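Local coordinates for glycosyl hydrolases family 31 family protein (Aspergillus niger, PDB 6DRU) that releases alpha-xylose from the non-reducing terminal glucose of xyloglucan oligosaccharides as a family 31 alpha-xylosidase, at residues K390-D398 against D464-G472; K437-E448 against S471-S481. All blocks are in the same frame, centred on the assembly; numbering follows the deposited sequence.

Contact 1: K390-D398 against D464-G472. With XYS (alpha-D-xylopyranose), chain N; BGC (beta-D-glucopyranose), chain F.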
loop_
_atom_site.group_PDB
_atom_site.type_symbol
_atom_site.label_atom_id
_atom_site.label_comp_id
_atom_site.label_asym_id
_atom_site.label_seq_id
_atom_site.Cartn_x
_atom_site.Cartn_y
_atom_site.Cartn_z
ATOM N N LYS A 390 -6.494 -4.040 -46.009
ATOM C CA LYS A 390 -6.561 -5.273 -45.235
ATOM C C LYS A 390 -5.299 -5.537 -44.426
ATOM O O LYS A 390 -5.148 -6.629 -43.872
ATOM C CB LYS A 390 -6.848 -6.450 -46.166
ATOM C CG LYS A 390 -7.975 -6.179 -47.150
ATOM C CD LYS A 390 -8.278 -7.392 -48.010
ATOM C CE LYS A 390 -9.744 -7.422 -48.408
ATOM N NZ LYS A 390 -10.207 -8.801 -48.728
ATOM N N ASN A 391 -4.400 -4.565 -44.335
ATOM C CA ASN A 391 -3.238 -4.643 -43.461
ATOM C C ASN A 391 -3.276 -3.451 -42.518
ATOM O O ASN A 391 -3.701 -2.359 -42.907
ATOM C CB ASN A 391 -1.940 -4.658 -44.273
ATOM C CG ASN A 391 -1.908 -5.784 -45.291
ATOM O OD1 ASN A 391 -1.523 -6.911 -44.977
ATOM N ND2 ASN A 391 -2.321 -5.484 -46.518
ATOM N N PHE A 392 -2.849 -3.656 -41.274
ATOM C CA PHE A 392 -3.090 -2.669 -40.230
ATOM C C PHE A 392 -1.807 -2.317 -39.494
ATOM O O PHE A 392 -0.988 -3.188 -39.187
ATOM C CB PHE A 392 -4.147 -3.175 -39.253
ATOM C CG PHE A 392 -5.502 -3.318 -39.874
ATOM C CD1 PHE A 392 -6.300 -2.207 -40.078
ATOM C CD2 PHE A 392 -5.967 -4.557 -40.285
ATOM C CE1 PHE A 392 -7.546 -2.328 -40.659
ATOM C CE2 PHE A 392 -7.214 -4.685 -40.871
ATOM C CZ PHE A 392 -8.004 -3.568 -41.058
ATOM N N TRP A 393 -1.651 -1.029 -39.209
ATOM C CA TRP A 393 -0.485 -0.479 -38.526
ATOM C C TRP A 393 -0.914 -0.111 -37.110
ATOM O O TRP A 393 -1.503 0.951 -36.886
ATOM C CB TRP A 393 0.054 0.728 -39.290
ATOM C CG TRP A 393 1.337 1.279 -38.761
ATOM C CD1 TRP A 393 2.096 0.768 -37.752
ATOM C CD2 TRP A 393 2.018 2.453 -39.220
ATOM N NE1 TRP A 393 3.204 1.550 -37.553
ATOM C CE2 TRP A 393 3.181 2.592 -38.442
ATOM C CE3 TRP A 393 1.754 3.401 -40.214
ATOM C CZ2 TRP A 393 4.083 3.639 -38.624
ATOM C CZ3 TRP A 393 2.650 4.439 -40.396
ATOM C CH2 TRP A 393 3.800 4.550 -39.603
ATOM N N ILE A 394 -0.630 -0.998 -36.158
ATOM C CA ILE A 394 -1.052 -0.810 -34.769
ATOM C C ILE A 394 0.090 -0.116 -34.034
ATOM O O ILE A 394 0.963 -0.747 -33.437
ATOM C CB ILE A 394 -1.469 -2.120 -34.115
ATOM C CG1 ILE A 394 -0.588 -3.271 -34.609
ATOM C CG2 ILE A 394 -2.923 -2.364 -34.410
ATOM C CD1 ILE A 394 -0.889 -4.604 -33.954
ATOM N N ASP A 395 0.063 1.208 -34.070
ATOM C CA ASP A 395 1.135 2.049 -33.573
ATOM C C ASP A 395 0.816 2.536 -32.164
ATOM O O ASP A 395 -0.351 2.634 -31.773
ATOM C CB ASP A 395 1.334 3.234 -34.521
ATOM C CG ASP A 395 2.482 4.128 -34.118
ATOM O OD1 ASP A 395 2.321 5.363 -34.218
ATOM O OD2 ASP A 395 3.528 3.605 -33.680
ATOM N N GLN A 396 1.872 2.817 -31.398
ATOM C CA GLN A 396 1.760 3.506 -30.110
ATOM C C GLN A 396 0.927 2.717 -29.104
ATOM O O GLN A 396 0.162 3.286 -28.323
ATOM C CB GLN A 396 1.193 4.915 -30.293
ATOM C CG GLN A 396 2.186 5.877 -30.897
ATOM C CD GLN A 396 2.802 6.787 -29.863
ATOM O OE1 GLN A 396 2.095 7.415 -29.080
ATOM N NE2 GLN A 396 4.127 6.862 -29.851
ATOM N N ALA A 397 1.080 1.395 -29.113
ATOM C CA ALA A 397 0.343 0.512 -28.216
ATOM C C ALA A 397 1.273 -0.174 -27.218
ATOM O O ALA A 397 1.153 -1.373 -26.954
ATOM C CB ALA A 397 -0.446 -0.524 -29.008
ATOM N N ASP A 398 2.208 0.588 -26.644
ATOM C CA ASP A 398 3.149 0.012 -25.690
ATOM C C ASP A 398 2.461 -0.399 -24.394
ATOM O O ASP A 398 2.881 -1.372 -23.755
ATOM C CB ASP A 398 4.279 1.002 -25.403
ATOM C CG ASP A 398 5.143 1.276 -26.626
ATOM O OD1 ASP A 398 4.715 2.063 -27.500
ATOM O OD2 ASP A 398 6.252 0.704 -26.714
ATOM N N ASP A 464 -2.471 -14.227 -45.021
ATOM C CA ASP A 464 -2.882 -13.437 -46.174
ATOM C C ASP A 464 -2.547 -11.966 -46.003
ATOM O O ASP A 464 -2.325 -11.265 -46.997
ATOM C CB ASP A 464 -4.388 -13.585 -46.415
ATOM C CG ASP A 464 -4.743 -14.878 -47.120
ATOM O OD1 ASP A 464 -3.828 -15.687 -47.386
ATOM O OD2 ASP A 464 -5.942 -15.086 -47.404
ATOM N N HIS A 465 -2.501 -11.488 -44.762
ATOM C CA HIS A 465 -2.231 -10.092 -44.463
ATOM C C HIS A 465 -1.345 -10.020 -43.227
ATOM O O HIS A 465 -1.185 -10.998 -42.492
ATOM C CB HIS A 465 -3.536 -9.315 -44.257
ATOM C CG HIS A 465 -4.579 -9.616 -45.288
ATOM N ND1 HIS A 465 -4.574 -9.043 -46.542
ATOM C CD2 HIS A 465 -5.647 -10.447 -45.258
ATOM C CE1 HIS A 465 -5.602 -9.500 -47.237
ATOM N NE2 HIS A 465 -6.269 -10.353 -46.479
ATOM N N VAL A 466 -0.762 -8.843 -42.999
ATOM C CA VAL A 466 0.151 -8.622 -41.886
ATOM C C VAL A 466 -0.297 -7.399 -41.098
ATOM O O VAL A 466 -1.148 -6.622 -41.531
ATOM C CB VAL A 466 1.613 -8.445 -42.346
ATOM C CG1 VAL A 466 2.044 -9.598 -43.227
ATOM C CG2 VAL A 466 1.773 -7.121 -43.076
ATOM N N SER A 467 0.296 -7.246 -39.917
ATOM C CA SER A 467 0.134 -6.057 -39.098
ATOM C C SER A 467 1.512 -5.534 -38.716
ATOM O O SER A 467 2.473 -6.299 -38.600
ATOM C CB SER A 467 -0.692 -6.334 -37.835
ATOM O OG SER A 467 0.043 -7.102 -36.898
ATOM N N LEU A 468 1.605 -4.220 -38.536
ATOM C CA LEU A 468 2.855 -3.558 -38.185
ATOM C C LEU A 468 2.733 -3.052 -36.754
ATOM O O LEU A 468 1.958 -2.129 -36.479
ATOM C CB LEU A 468 3.160 -2.421 -39.159
ATOM C CG LEU A 468 4.437 -1.607 -38.946
ATOM C CD1 LEU A 468 5.669 -2.498 -38.982
ATOM C CD2 LEU A 468 4.543 -0.518 -39.997
ATOM N N SER A 469 3.493 -3.659 -35.846
ATOM C CA SER A 469 3.434 -3.345 -34.427
ATOM C C SER A 469 4.775 -2.806 -33.949
ATOM O O SER A 469 5.832 -3.164 -34.477
ATOM C CB SER A 469 3.046 -4.583 -33.606
ATOM O OG SER A 469 3.276 -4.376 -32.224
ATOM N N ARG A 470 4.721 -1.943 -32.935
ATOM C CA ARG A 470 5.913 -1.353 -32.340
ATOM C C ARG A 470 6.286 -1.990 -31.009
ATOM O O ARG A 470 7.268 -1.572 -30.389
ATOM C CB ARG A 470 5.715 0.153 -32.146
ATOM C CG ARG A 470 6.988 0.974 -32.254
ATOM C CD ARG A 470 6.692 2.451 -32.076
ATOM N NE ARG A 470 6.178 2.750 -30.745
ATOM C CZ ARG A 470 5.649 3.918 -30.397
ATOM N NH1 ARG A 470 5.559 4.896 -31.288
ATOM N NH2 ARG A 470 5.206 4.104 -29.162
ATOM N N SER A 471 5.526 -2.983 -30.553
ATOM C CA SER A 471 5.784 -3.615 -29.269
ATOM C C SER A 471 5.249 -5.040 -29.305
ATOM O O SER A 471 4.612 -5.465 -30.272
ATOM C CB SER A 471 5.158 -2.814 -28.123
ATOM O OG SER A 471 5.624 -3.266 -26.863
ATOM N N GLY A 472 5.514 -5.772 -28.232
ATOM C CA GLY A 472 5.098 -7.157 -28.154
ATOM C C GLY A 472 5.601 -7.766 -26.871
ATOM O O GLY A 472 5.939 -7.050 -25.926
HETATM C C1 XYS N . 4.650 7.263 -34.024
HETATM C C2 XYS N . 5.223 6.174 -34.902
HETATM C C3 XYS N . 5.557 6.758 -36.257
HETATM C C4 XYS N . 4.341 7.459 -36.822
HETATM C C5 XYS N . 3.803 8.435 -35.799
HETATM O O1 XYS N . 5.592 8.302 -33.894
HETATM O O2 XYS N . 6.384 5.647 -34.307
HETATM O O3 XYS N . 5.959 5.730 -37.131
HETATM O O4 XYS N . 4.705 8.158 -37.989
HETATM O O5 XYS N . 3.467 7.756 -34.610
HETATM C C2 BGC F . 6.516 13.018 -29.693
HETATM C C3 BGC F . 6.070 11.731 -29.093
HETATM C C4 BGC F . 4.913 11.144 -29.923
HETATM C C5 BGC F . 5.290 11.090 -31.377
HETATM C C6 BGC F . 4.094 10.632 -32.200
HETATM C C1 BGC F . 6.875 12.759 -31.134
HETATM O O2 BGC F . 7.662 13.537 -28.984
HETATM O O3 BGC F . 5.654 11.956 -27.794
HETATM O O4 BGC F . 4.622 9.838 -29.477
HETATM O O5 BGC F . 5.686 12.371 -31.826
HETATM O O6 BGC F . 4.297 10.967 -33.556
HETATM O O HOH W 1 7.495 0.955 -28.958
HETATM O O HOH W 2 7.370 -1.642 -26.066
#

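Contact 2: K437-E448 against S471-S481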
loop_
_atom_site.group_PDB
_atom_site.type_symbol
_atom_site.label_atom_id
_atom_site.label_comp_id
_atom_site.label_asym_id
_atom_site.label_seq_id
_atom_site.Cartn_x
_atom_site.Cartn_y
_atom_site.Cartn_z
ATOM N N LYS A 437 2.611 -6.090 -19.215
ATOM C CA LYS A 437 3.379 -6.568 -20.359
ATOM C C LYS A 437 2.514 -7.286 -21.385
ATOM O O LYS A 437 2.985 -7.538 -22.500
ATOM C CB LYS A 437 4.505 -7.492 -19.890
ATOM C CG LYS A 437 5.347 -6.920 -18.761
ATOM C CD LYS A 437 6.112 -5.687 -19.211
ATOM C CE LYS A 437 7.375 -6.063 -19.967
ATOM N NZ LYS A 437 7.533 -5.279 -21.222
ATOM N N LEU A 438 1.271 -7.624 -21.037
ATOM C CA LEU A 438 0.364 -8.301 -21.955
ATOM C C LEU A 438 -0.261 -7.356 -22.973
ATOM O O LEU A 438 -0.677 -7.814 -24.042
ATOM C CB LEU A 438 -0.736 -9.013 -21.155
ATOM C CG LEU A 438 -1.990 -9.536 -21.863
ATOM C CD1 LEU A 438 -1.650 -10.671 -22.814
ATOM C CD2 LEU A 438 -3.034 -9.976 -20.851
ATOM N N TYR A 439 -0.310 -6.053 -22.678
ATOM C CA TYR A 439 -1.106 -5.132 -23.492
ATOM C C TYR A 439 -0.730 -5.143 -24.970
ATOM O O TYR A 439 -1.629 -5.347 -25.805
ATOM C CB TYR A 439 -1.025 -3.718 -22.906
ATOM C CG TYR A 439 -1.989 -2.751 -23.553
ATOM C CD1 TYR A 439 -1.624 -2.016 -24.675
ATOM C CD2 TYR A 439 -3.269 -2.578 -23.046
ATOM C CE1 TYR A 439 -2.508 -1.135 -25.270
ATOM C CE2 TYR A 439 -4.158 -1.700 -23.632
ATOM C CZ TYR A 439 -3.773 -0.981 -24.744
ATOM O OH TYR A 439 -4.659 -0.106 -25.329
ATOM N N PRO A 440 0.531 -4.928 -25.375
ATOM C CA PRO A 440 0.824 -4.965 -26.817
ATOM C C PRO A 440 0.679 -6.351 -27.415
ATOM O O PRO A 440 0.324 -6.474 -28.594
ATOM C CB PRO A 440 2.271 -4.464 -26.892
ATOM C CG PRO A 440 2.858 -4.851 -25.586
ATOM C CD PRO A 440 1.752 -4.692 -24.580
ATOM N N TRP A 441 0.946 -7.398 -26.633
ATOM C CA TRP A 441 0.744 -8.761 -27.109
ATOM C C TRP A 441 -0.726 -9.019 -27.417
ATOM O O TRP A 441 -1.059 -9.610 -28.451
ATOM C CB TRP A 441 1.264 -9.743 -26.058
ATOM C CG TRP A 441 1.362 -11.172 -26.494
ATOM C CD1 TRP A 441 2.476 -11.812 -26.952
ATOM C CD2 TRP A 441 0.313 -12.148 -26.485
ATOM N NE1 TRP A 441 2.184 -13.125 -27.237
ATOM C CE2 TRP A 441 0.863 -13.356 -26.960
ATOM C CE3 TRP A 441 -1.038 -12.117 -26.127
ATOM C CZ2 TRP A 441 0.109 -14.520 -27.087
ATOM C CZ3 TRP A 441 -1.786 -13.275 -26.254
ATOM C CH2 TRP A 441 -1.210 -14.459 -26.729
ATOM N N ALA A 442 -1.621 -8.568 -26.536
ATOM C CA ALA A 442 -3.049 -8.720 -26.780
ATOM C C ALA A 442 -3.549 -7.790 -27.875
ATOM O O ALA A 442 -4.581 -8.078 -28.490
ATOM C CB ALA A 442 -3.834 -8.475 -25.491
ATOM N N HIS A 443 -2.846 -6.682 -28.127
ATOM C CA HIS A 443 -3.221 -5.811 -29.236
ATOM C C HIS A 443 -2.915 -6.473 -30.575
ATOM O O HIS A 443 -3.729 -6.411 -31.504
ATOM C CB HIS A 443 -2.504 -4.467 -29.114
ATOM C CG HIS A 443 -3.094 -3.386 -29.965
ATOM N ND1 HIS A 443 -4.451 -3.158 -30.044
ATOM C CD2 HIS A 443 -2.512 -2.464 -30.769
ATOM C CE1 HIS A 443 -4.679 -2.146 -30.860
ATOM N NE2 HIS A 443 -3.520 -1.704 -31.310
ATOM N N GLN A 444 -1.740 -7.102 -30.698
ATOM C CA GLN A 444 -1.466 -7.928 -31.870
ATOM C C GLN A 444 -2.509 -9.027 -32.009
ATOM O O GLN A 444 -2.987 -9.309 -33.115
ATOM C CB GLN A 444 -0.070 -8.545 -31.772
ATOM C CG GLN A 444 1.071 -7.552 -31.679
ATOM C CD GLN A 444 2.420 -8.239 -31.590
ATOM O OE1 GLN A 444 2.833 -8.689 -30.523
ATOM N NE2 GLN A 444 3.112 -8.331 -32.719
ATOM N N GLN A 445 -2.871 -9.658 -30.889
ATOM C CA GLN A 445 -3.853 -10.736 -30.902
ATOM C C GLN A 445 -5.202 -10.268 -31.432
ATOM O O GLN A 445 -5.919 -11.046 -32.071
ATOM C CB GLN A 445 -3.996 -11.311 -29.491
ATOM C CG GLN A 445 -5.060 -12.385 -29.339
ATOM C CD GLN A 445 -5.331 -12.735 -27.888
ATOM O OE1 GLN A 445 -5.163 -11.906 -26.993
ATOM N NE2 GLN A 445 -5.756 -13.970 -27.647
ATOM N N ALA A 446 -5.564 -9.007 -31.183
ATOM C CA ALA A 446 -6.851 -8.502 -31.651
ATOM C C ALA A 446 -6.965 -8.573 -33.171
ATOM O O ALA A 446 -8.003 -8.985 -33.701
ATOM C CB ALA A 446 -7.060 -7.070 -31.161
ATOM N N ILE A 447 -5.907 -8.188 -33.889
ATOM C CA ILE A 447 -5.958 -8.244 -35.349
ATOM C C ILE A 447 -5.701 -9.658 -35.845
ATOM O O ILE A 447 -6.260 -10.069 -36.870
ATOM C CB ILE A 447 -4.973 -7.242 -35.975
ATOM C CG1 ILE A 447 -5.350 -5.817 -35.594
ATOM C CG2 ILE A 447 -4.951 -7.365 -37.481
ATOM C CD1 ILE A 447 -4.538 -5.295 -34.467
ATOM N N GLU A 448 -4.872 -10.426 -35.136
ATOM C CA GLU A 448 -4.669 -11.819 -35.515
ATOM C C GLU A 448 -5.989 -12.577 -35.493
ATOM O O GLU A 448 -6.293 -13.342 -36.416
ATOM C CB GLU A 448 -3.654 -12.477 -34.581
ATOM C CG GLU A 448 -3.417 -13.954 -34.862
ATOM C CD GLU A 448 -2.589 -14.191 -36.112
ATOM O OE1 GLU A 448 -1.998 -13.220 -36.633
ATOM O OE2 GLU A 448 -2.531 -15.349 -36.577
ATOM N N SER A 471 5.526 -2.983 -30.553
ATOM C CA SER A 471 5.784 -3.615 -29.269
ATOM C C SER A 471 5.249 -5.040 -29.305
ATOM O O SER A 471 4.612 -5.465 -30.272
ATOM C CB SER A 471 5.158 -2.814 -28.123
ATOM O OG SER A 471 5.624 -3.266 -26.863
ATOM N N GLY A 472 5.514 -5.772 -28.232
ATOM C CA GLY A 472 5.098 -7.157 -28.154
ATOM C C GLY A 472 5.601 -7.766 -26.871
ATOM O O GLY A 472 5.939 -7.050 -25.926
ATOM N N TYR A 473 5.662 -9.094 -26.837
ATOM C CA TYR A 473 6.144 -9.765 -25.638
ATOM C C TYR A 473 6.523 -11.202 -25.991
ATOM O O TYR A 473 6.837 -11.504 -27.147
ATOM C CB TYR A 473 5.091 -9.685 -24.518
ATOM C CG TYR A 473 5.676 -9.832 -23.134
ATOM C CD1 TYR A 473 6.736 -9.035 -22.722
ATOM C CD2 TYR A 473 5.173 -10.768 -22.240
ATOM C CE1 TYR A 473 7.280 -9.165 -21.460
ATOM C CE2 TYR A 473 5.709 -10.904 -20.972
ATOM C CZ TYR A 473 6.763 -10.098 -20.588
ATOM O OH TYR A 473 7.304 -10.225 -19.329
ATOM N N ILE A 474 6.501 -12.078 -24.983
ATOM C CA ILE A 474 6.902 -13.465 -25.168
ATOM C C ILE A 474 6.002 -14.132 -26.196
ATOM O O ILE A 474 4.770 -14.093 -26.090
ATOM C CB ILE A 474 6.863 -14.206 -23.824
ATOM C CG1 ILE A 474 7.766 -13.510 -22.804
ATOM C CG2 ILE A 474 7.277 -15.651 -23.996
ATOM C CD1 ILE A 474 7.615 -14.034 -21.393
ATOM N N GLY A 475 6.618 -14.747 -27.204
ATOM C CA GLY A 475 5.864 -15.476 -28.202
ATOM C C GLY A 475 5.123 -14.620 -29.202
ATOM O O GLY A 475 4.213 -15.115 -29.869
ATOM N N SER A 476 5.490 -13.342 -29.333
ATOM C CA SER A 476 4.826 -12.474 -30.299
ATOM C C SER A 476 5.025 -12.943 -31.733
ATOM O O SER A 476 4.273 -12.522 -32.620
ATOM C CB SER A 476 5.327 -11.034 -30.152
ATOM O OG SER A 476 4.719 -10.383 -29.050
ATOM N N GLN A 477 6.012 -13.809 -31.984
ATOM C CA GLN A 477 6.258 -14.290 -33.337
ATOM C C GLN A 477 5.135 -15.176 -33.857
ATOM O O GLN A 477 5.121 -15.487 -35.052
ATOM C CB GLN A 477 7.585 -15.049 -33.401
ATOM C CG GLN A 477 7.597 -16.379 -32.667
ATOM C CD GLN A 477 7.945 -16.237 -31.200
ATOM O OE1 GLN A 477 8.117 -15.129 -30.693
ATOM N NE2 GLN A 477 8.060 -17.366 -30.510
ATOM N N ARG A 478 4.195 -15.580 -33.001
ATOM C CA ARG A 478 3.097 -16.433 -33.433
ATOM C C ARG A 478 2.075 -15.697 -34.289
ATOM O O ARG A 478 1.196 -16.347 -34.864
ATOM C CB ARG A 478 2.396 -17.035 -32.215
ATOM C CG ARG A 478 1.521 -16.043 -31.467
ATOM C CD ARG A 478 0.910 -16.662 -30.222
ATOM N NE ARG A 478 1.917 -16.944 -29.206
ATOM C CZ ARG A 478 1.650 -17.465 -28.013
ATOM N NH1 ARG A 478 0.401 -17.764 -27.681
ATOM N NH2 ARG A 478 2.632 -17.687 -27.150
ATOM N N PHE A 479 2.165 -14.375 -34.391
ATOM C CA PHE A 479 1.174 -13.573 -35.092
ATOM C C PHE A 479 1.663 -13.190 -36.485
ATOM O O PHE A 479 2.866 -13.109 -36.742
ATOM C CB PHE A 479 0.849 -12.298 -34.309
ATOM C CG PHE A 479 0.396 -12.543 -32.899
ATOM C CD1 PHE A 479 -0.790 -13.210 -32.643
ATOM C CD2 PHE A 479 1.146 -12.085 -31.828
ATOM C CE1 PHE A 479 -1.211 -13.429 -31.345
ATOM C CE2 PHE A 479 0.729 -12.300 -30.527
ATOM C CZ PHE A 479 -0.452 -12.973 -30.286
ATOM N N CYS A 480 0.707 -12.951 -37.384
ATOM C CA CYS A 480 1.001 -12.311 -38.662
ATOM C C CYS A 480 1.369 -10.854 -38.415
ATOM O O CYS A 480 0.660 -9.947 -38.860
ATOM C CB CYS A 480 -0.197 -12.400 -39.613
ATOM S SG CYS A 480 -0.771 -14.072 -40.021
ATOM N N SER A 481 2.472 -10.618 -37.707
ATOM C CA SER A 481 2.799 -9.288 -37.217
ATOM C C SER A 481 4.308 -9.100 -37.238
ATOM O O SER A 481 5.056 -9.996 -36.841
ATOM C CB SER A 481 2.259 -9.080 -35.796
ATOM O OG SER A 481 2.499 -7.758 -35.345
HETATM O O HOH W 3 5.208 -6.288 -23.409
HETATM O O HOH W 4 -0.607 -16.702 -37.124
HETATM O O HOH W 5 -2.128 -10.832 -37.587
#

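Contact 1: K390-D398 against D464-G472
Phe392 and Trp393 pair with Ser467 and Leu468 on adjacent parallel strands whose axes close to 4.6 Å and run within 10° of each other. The firm backbone bond of the ladder joins Leu468 N to Phe392 O at 2.9 Å; those from Phe392 N to Val466 O and from Ile394 N to Leu468 O are weak. At the start of the ladder a side chain stands in for backbone: Asn391 OD1 takes a nearly straight bond (168°) from Val466 N at 2.9 Å, while its ND2 holds Met320 O on the next strand. Just before it, Lys390 lays its CB over a face of the His465 ring.

On the face carrying Trp393 and Leu468, these two side chains run alongside each other in the same direction. Trp393 has CG anti to its backbone N (chi1 -174°), which lays the indole beside Leu468; CD2 of Leu468 sits over the five-membered ring, 3.5 Å from its centroid. The far edge of the indole, at CZ2, reaches O3 of the bound xylose.

Past the strand ends, Arg470 swings its guanidinium among two carboxylates and the sugar. Asp398 OD1 meets Arg470 NH2 on its syn side at 2.7 Å, close to the guanidinium plane. Asp395 OD2 lies 3.4 Å from Arg470 NH1 but well out of that plane, a purely electrostatic salt bridge with the two flat groups almost perpendicular. NH1 instead gives a hydrogen bond to xylose O2 at 3.2 Å. One water accepts from Arg470 NE, and another links Asp398 OD2 to Ser471 OG. Asp398 is thus placed as a second-shell partner, probably holding in position the arginine that bonds xylose O2 beside Asp395, the active-site aspartate.

Contact 2: K437-E448 against S471-S481
Gln444 and Glu448, one turn apart on the helix, provide the polar grip on the loop. The Gln444 amide spans two serines: NE2 donates in the amide plane to Ser481 OG at 2.8 Å, and OE1 lies 2.9 Å from Ser476 OG. That second hydroxyl also accepts a bond from Tyr473 N, tying the ends of a type II turn that runs from Tyr473 to Ser476. Glu448 has its CG anti to the backbone N and then bends at chi2 (74°), which brings OE1 to Cys480 N; this 2.8 Å bond comes from above the carboxylate plane. Its other oxygen, OE2, forms a salt bridge with Arg452 further along the helix.

Waters reinforce both ends. One joins Lys437 O to Gly472 O, and another bridges Glu448 OE1 and Cys480 O.

Aromatic contacts fill the space between. Phe479 turns its edge to a face of Trp441 in a T-shaped pair, centroids 5.0 Å apart and planes at 69°. The same phenyl ring is met near its plane by Glu448 CG, and Gln444 CB approaches it obliquely, an off-centre CH-pi contact. The six-membered edge of Trp441 in turn points at a guanidinium face, with CZ2 3.3 Å from Arg478 NH1. At the start of the helix Lys437 makes a CH-pi contact, its CB over the Tyr473 ring and 3.6 Å from its centroid; the polar ends go elsewhere, Tyr473 OH to Met193 O and Lys437 NZ to Pro177 O.

Among aliphatic contacts, Pro440 rests against Ser471.

This is the helix layer of the (beta/alpha)8 catalytic barrel of family 31: helix 439-455 is covered by a loop that joins two neighbouring parallel strands through a short 3-10 turn, and the Cys480-Cys463 disulfide fastens the loop's far end.

From the N terminus the segments come as 390-398, 437-448, 464-472 and 471-481, so the two contacts cross. Contact 1 closes a loop of 65 residues, bringing strand 467-469 beside strand 391-394. Helix 439-455 lies within that loop, making a beta-alpha-beta crossover. Contact 2 then closes a shorter loop of 22 residues, folding the chain that leaves strand 467-469 back onto the same helix. Ser471 and Gly472 belong to both. Ile394 packs on His443, while Ser467 N probably bonds Cys480 O and its OG bonds Ser481 OG, where strand 481-484 begins. Together they join three successive barrel strands to one helix, with the xylose site at the strand ends.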